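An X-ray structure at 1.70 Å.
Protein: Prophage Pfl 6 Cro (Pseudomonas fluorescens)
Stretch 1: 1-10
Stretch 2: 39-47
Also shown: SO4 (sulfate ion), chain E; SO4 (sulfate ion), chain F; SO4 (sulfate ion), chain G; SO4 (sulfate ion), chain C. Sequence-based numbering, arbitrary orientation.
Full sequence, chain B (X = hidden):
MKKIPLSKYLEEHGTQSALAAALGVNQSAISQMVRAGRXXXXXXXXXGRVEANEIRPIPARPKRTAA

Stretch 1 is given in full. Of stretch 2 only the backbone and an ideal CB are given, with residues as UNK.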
# COMPACT_ATOMS: atom_id res chain seq x y z
N MSE B 1 2.12 16.16 -6.99
CA MSE B 1 1.61 14.75 -6.94
C MSE B 1 0.20 14.64 -6.35
O MSE B 1 -0.14 15.27 -5.35
CB MSE B 1 2.61 13.88 -6.15
CG MSE B 1 2.19 12.49 -5.76
SE MSE B 1 3.53 11.74 -4.55
CE MSE B 1 3.34 13.11 -3.17
N LYS B 2 -0.63 13.83 -7.01
CA LYS B 2 -1.95 13.52 -6.50
C LYS B 2 -2.12 12.02 -6.32
O LYS B 2 -1.69 11.24 -7.17
CB LYS B 2 -3.05 14.04 -7.44
CG LYS B 2 -3.34 15.48 -7.27
CD LYS B 2 -4.85 15.73 -7.28
CE LYS B 2 -5.18 16.85 -6.25
NZ LYS B 2 -6.43 17.57 -6.70
N LYS B 3 -2.74 11.62 -5.22
CA LYS B 3 -3.07 10.23 -5.04
C LYS B 3 -4.57 10.02 -4.84
O LYS B 3 -5.20 10.72 -4.07
CB LYS B 3 -2.28 9.61 -3.88
CG LYS B 3 -0.77 9.88 -3.90
CD LYS B 3 -0.16 9.22 -2.71
CE LYS B 3 1.07 9.90 -2.21
NZ LYS B 3 1.69 9.01 -1.20
N ILE B 4 -5.09 8.98 -5.46
CA ILE B 4 -6.49 8.86 -5.78
C ILE B 4 -6.88 7.37 -5.86
O ILE B 4 -6.21 6.55 -6.55
CB ILE B 4 -6.78 9.67 -7.14
CG1 ILE B 4 -7.09 11.12 -6.84
CG2 ILE B 4 -7.94 9.13 -7.90
CD1 ILE B 4 -5.98 12.11 -7.13
N PRO B 5 -7.94 6.99 -5.13
CA PRO B 5 -8.38 5.61 -5.29
C PRO B 5 -8.81 5.31 -6.75
O PRO B 5 -9.26 6.20 -7.48
CB PRO B 5 -9.59 5.50 -4.37
CG PRO B 5 -9.71 6.84 -3.67
CD PRO B 5 -8.79 7.81 -4.24
N LEU B 6 -8.63 4.06 -7.16
CA LEU B 6 -8.86 3.59 -8.52
C LEU B 6 -10.20 3.93 -9.09
O LEU B 6 -10.28 4.48 -10.22
CB LEU B 6 -8.60 2.07 -8.64
CG LEU B 6 -8.89 1.43 -10.02
CD1 LEU B 6 -8.00 2.08 -11.13
CD2 LEU B 6 -8.63 -0.05 -9.97
N SER B 7 -11.26 3.59 -8.35
CA SER B 7 -12.63 3.84 -8.87
C SER B 7 -12.91 5.30 -9.05
O SER B 7 -13.38 5.65 -10.09
CB SER B 7 -13.75 3.15 -8.08
OG SER B 7 -13.72 1.76 -8.38
N LYS B 8 -12.49 6.14 -8.12
CA LYS B 8 -12.61 7.61 -8.31
C LYS B 8 -11.83 8.06 -9.54
O LYS B 8 -12.33 8.84 -10.35
CB LYS B 8 -12.05 8.34 -7.09
CG LYS B 8 -12.23 9.86 -7.17
CD LYS B 8 -11.29 10.55 -6.14
CE LYS B 8 -11.59 12.11 -6.18
NZ LYS B 8 -13.00 12.37 -6.15
N TYR B 9 -10.59 7.60 -9.68
CA TYR B 9 -9.82 7.92 -10.88
C TYR B 9 -10.62 7.60 -12.17
O TYR B 9 -10.73 8.45 -13.05
CB TYR B 9 -8.40 7.27 -10.91
CG TYR B 9 -7.66 7.55 -12.19
CD1 TYR B 9 -6.83 8.65 -12.28
CD2 TYR B 9 -7.78 6.69 -13.32
CE1 TYR B 9 -6.13 8.92 -13.46
CE2 TYR B 9 -7.11 6.97 -14.51
CZ TYR B 9 -6.27 8.08 -14.56
OH TYR B 9 -5.59 8.40 -15.69
N LEU B 10 -11.10 6.36 -12.30
CA LEU B 10 -11.86 5.95 -13.50
C LEU B 10 -13.20 6.70 -13.69
O LEU B 10 -13.56 7.07 -14.80
CB LEU B 10 -12.09 4.43 -13.43
CG LEU B 10 -10.84 3.58 -13.58
CD1 LEU B 10 -11.21 2.16 -13.30
CD2 LEU B 10 -10.19 3.74 -14.99
N UNK B 39 -7.95 -2.81 -3.10
CA UNK B 39 -7.62 -1.45 -2.64
C UNK B 39 -6.47 -0.85 -3.45
O UNK B 39 -5.33 -0.81 -3.01
CB UNK B 39 -7.25 -1.47 -1.15
N UNK B 40 -6.79 -0.34 -4.64
CA UNK B 40 -5.76 0.20 -5.52
C UNK B 40 -5.77 1.72 -5.47
O UNK B 40 -6.83 2.37 -5.60
CB UNK B 40 -5.96 -0.29 -6.96
N UNK B 41 -4.57 2.31 -5.28
CA UNK B 41 -4.36 3.73 -5.20
C UNK B 41 -3.55 4.17 -6.42
O UNK B 41 -2.54 3.56 -6.80
CB UNK B 41 -3.66 4.11 -3.89
N UNK B 42 -4.05 5.19 -7.08
CA UNK B 42 -3.36 5.73 -8.22
C UNK B 42 -2.60 7.04 -7.82
O UNK B 42 -3.16 7.96 -7.24
CB UNK B 42 -4.36 5.99 -9.35
N UNK B 43 -1.33 7.08 -8.18
CA UNK B 43 -0.50 8.28 -8.01
C UNK B 43 -0.17 8.96 -9.35
O UNK B 43 0.37 8.33 -10.26
CB UNK B 43 0.80 7.91 -7.29
N UNK B 44 -0.46 10.26 -9.41
CA UNK B 44 -0.29 11.14 -10.59
C UNK B 44 0.82 12.17 -10.36
O UNK B 44 0.70 13.01 -9.50
CB UNK B 44 -1.60 11.86 -10.91
N UNK B 45 1.90 12.07 -11.11
CA UNK B 45 3.01 13.01 -10.97
C UNK B 45 2.91 14.14 -11.94
O UNK B 45 2.30 13.99 -13.01
CB UNK B 45 4.35 12.30 -11.16
N UNK B 46 3.54 15.25 -11.55
CA UNK B 46 3.62 16.47 -12.35
C UNK B 46 4.50 16.23 -13.58
O UNK B 46 4.29 16.86 -14.60
CB UNK B 46 4.17 17.63 -11.51
N UNK B 47 5.44 15.29 -13.49
CA UNK B 47 6.24 14.97 -14.66
C UNK B 47 5.50 14.11 -15.70
O UNK B 47 6.06 13.79 -16.74
CB UNK B 47 7.51 14.25 -14.21
S SO4 E . 5.80 15.59 -8.68
O1 SO4 E . 6.52 15.24 -9.92
O2 SO4 E . 4.37 15.38 -8.88
O3 SO4 E . 6.28 14.77 -7.54
O4 SO4 E . 6.05 17.00 -8.38
S SO4 F . -3.84 14.84 -2.51
O1 SO4 F . -3.01 15.96 -3.03
O2 SO4 F . -5.22 14.99 -3.01
O3 SO4 F . -3.32 13.54 -2.95
O4 SO4 F . -3.82 14.82 -1.04
S SO4 G . -14.75 11.77 -3.33
O1 SO4 G . -15.74 11.59 -4.39
O2 SO4 G . -15.45 12.08 -2.07
O3 SO4 G . -14.01 10.51 -3.17
O4 SO4 G . -13.81 12.83 -3.71
S SO4 C . -0.48 9.10 2.55
O1 SO4 C . 0.05 9.86 1.42
O2 SO4 C . -1.75 8.46 2.22
O3 SO4 C . 0.48 8.04 2.89
O4 SO4 C . -0.71 9.99 3.69

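Residues 2-5 and 40-44 pair as antiparallel strands, so side chains of the second stretch alternate between two faces: one carries I4 and, beyond the strand, L6 and Y9; the other carries K3 and P5.

Position 39 precedes the strand. Its CB points away from stretch 1, which leaves the choice open, and small polar residues are among those that suit. It is serine.

At position 40 the backbone O accepts a hydrogen bond from L6 N. The ideal CB lies 3.9 Å from L6 CB, so an aliphatic residue suits, and a beta-branched one fits the extended backbone. Isoleucine is found; the end of its side chain leads away.

Position 41 pairs with P5, on the face of K3. The lysine's long aliphatic arm and ammonium invite an acid, though a polar neutral residue could also serve. Glutamate is deposited. Its OE1 comes within 3.7 Å of K3 CD, but its link to the ammonium passes through a water, which donates to E41 OE1 and accepts from K3 NZ.

Position 42 pairs with I4 through two backbone hydrogen bonds, one from its N to I4 O and one from I4 N to its O. Its ideal CB is 4.5 Å from Y9 CB and 5.2 Å from L6 CA, an apolar setting that suits valine, isoleucine or leucine. Isoleucine uses both branches: I42 CG2 lies over one face of the Y9 ring, 4.1 Å from Y9 CD1, and I42 CD1 reaches L6 CD1 at 4.1 Å.

Position 43 faces the aliphatic parts of K3 and M1, its ideal CB 4.2 Å from K3 CG and 5.0 Å from M1 CG. Valine or threonine would suit. Threonine sets T43 CG2 3.5 Å from M1 CG.

Position 44 returns to the face of I4, with backbone hydrogen bonds from its N to K2 O and from K2 N to its O. I4 CD1 and the Y9 ring favour a branched aliphatic. Leucine spans both: L44 CD2 is 4.0 Å from I4 CD1, and L44 CD1 is 4.0 Å from Y9 CE1.

At position 45 CB points away, so a side chain that bends back, aromatic or long and flexible, would suit; tyrosine brings Y45 CE1 3.9 Å from M1 SE.

Position 46 donates its N to O2 of the chain E sulfate, as M1 N also does. Polar residues suit; it is glutamate, with E46 CG 4.0 Å from M1 N.

Position 47 is out of reach, so a polar residue is acceptable; it is aspartate.

Stretch 2, residues 39-47: SIEITLYED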
# COMPACT_ATOMS: atom_id res chain seq x y z
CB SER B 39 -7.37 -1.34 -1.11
OG SER B 39 -8.61 -1.08 -0.40
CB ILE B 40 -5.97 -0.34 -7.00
CG1 ILE B 40 -6.10 -1.91 -7.12
CG2 ILE B 40 -4.92 0.28 -7.93
CD1 ILE B 40 -4.86 -2.73 -6.88
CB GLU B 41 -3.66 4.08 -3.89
CG GLU B 41 -3.36 5.60 -3.72
CD GLU B 41 -2.30 5.86 -2.70
OE1 GLU B 41 -1.09 5.60 -2.98
OE2 GLU B 41 -2.64 6.36 -1.62
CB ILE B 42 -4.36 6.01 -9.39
CG1 ILE B 42 -5.10 4.72 -9.82
CG2 ILE B 42 -3.61 6.69 -10.56
CD1 ILE B 42 -4.24 3.61 -10.41
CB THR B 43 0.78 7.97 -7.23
OG1 THR B 43 0.45 7.32 -5.99
CG2 THR B 43 1.50 9.24 -6.87
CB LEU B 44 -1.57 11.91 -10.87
CG LEU B 44 -2.83 11.13 -11.27
CD1 LEU B 44 -2.52 9.87 -12.05
CD2 LEU B 44 -3.61 10.80 -10.07
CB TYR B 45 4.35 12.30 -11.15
CG TYR B 45 4.55 11.24 -10.10
CD1 TYR B 45 5.05 11.59 -8.83
CD2 TYR B 45 4.21 9.90 -10.34
CE1 TYR B 45 5.23 10.66 -7.85
CE2 TYR B 45 4.39 8.94 -9.34
CZ TYR B 45 4.90 9.34 -8.10
OH TYR B 45 5.11 8.40 -7.10
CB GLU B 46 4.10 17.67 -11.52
CG GLU B 46 3.18 18.03 -10.34
CD GLU B 46 3.28 19.49 -9.92
OE1 GLU B 46 4.40 19.94 -9.57
OE2 GLU B 46 2.24 20.19 -9.90
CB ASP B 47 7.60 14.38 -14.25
CG ASP B 47 7.51 12.95 -13.70
OD1 ASP B 47 6.40 12.36 -13.62
OD2 ASP B 47 8.59 12.42 -13.34
O HOH W 1 1.33 6.17 -2.12
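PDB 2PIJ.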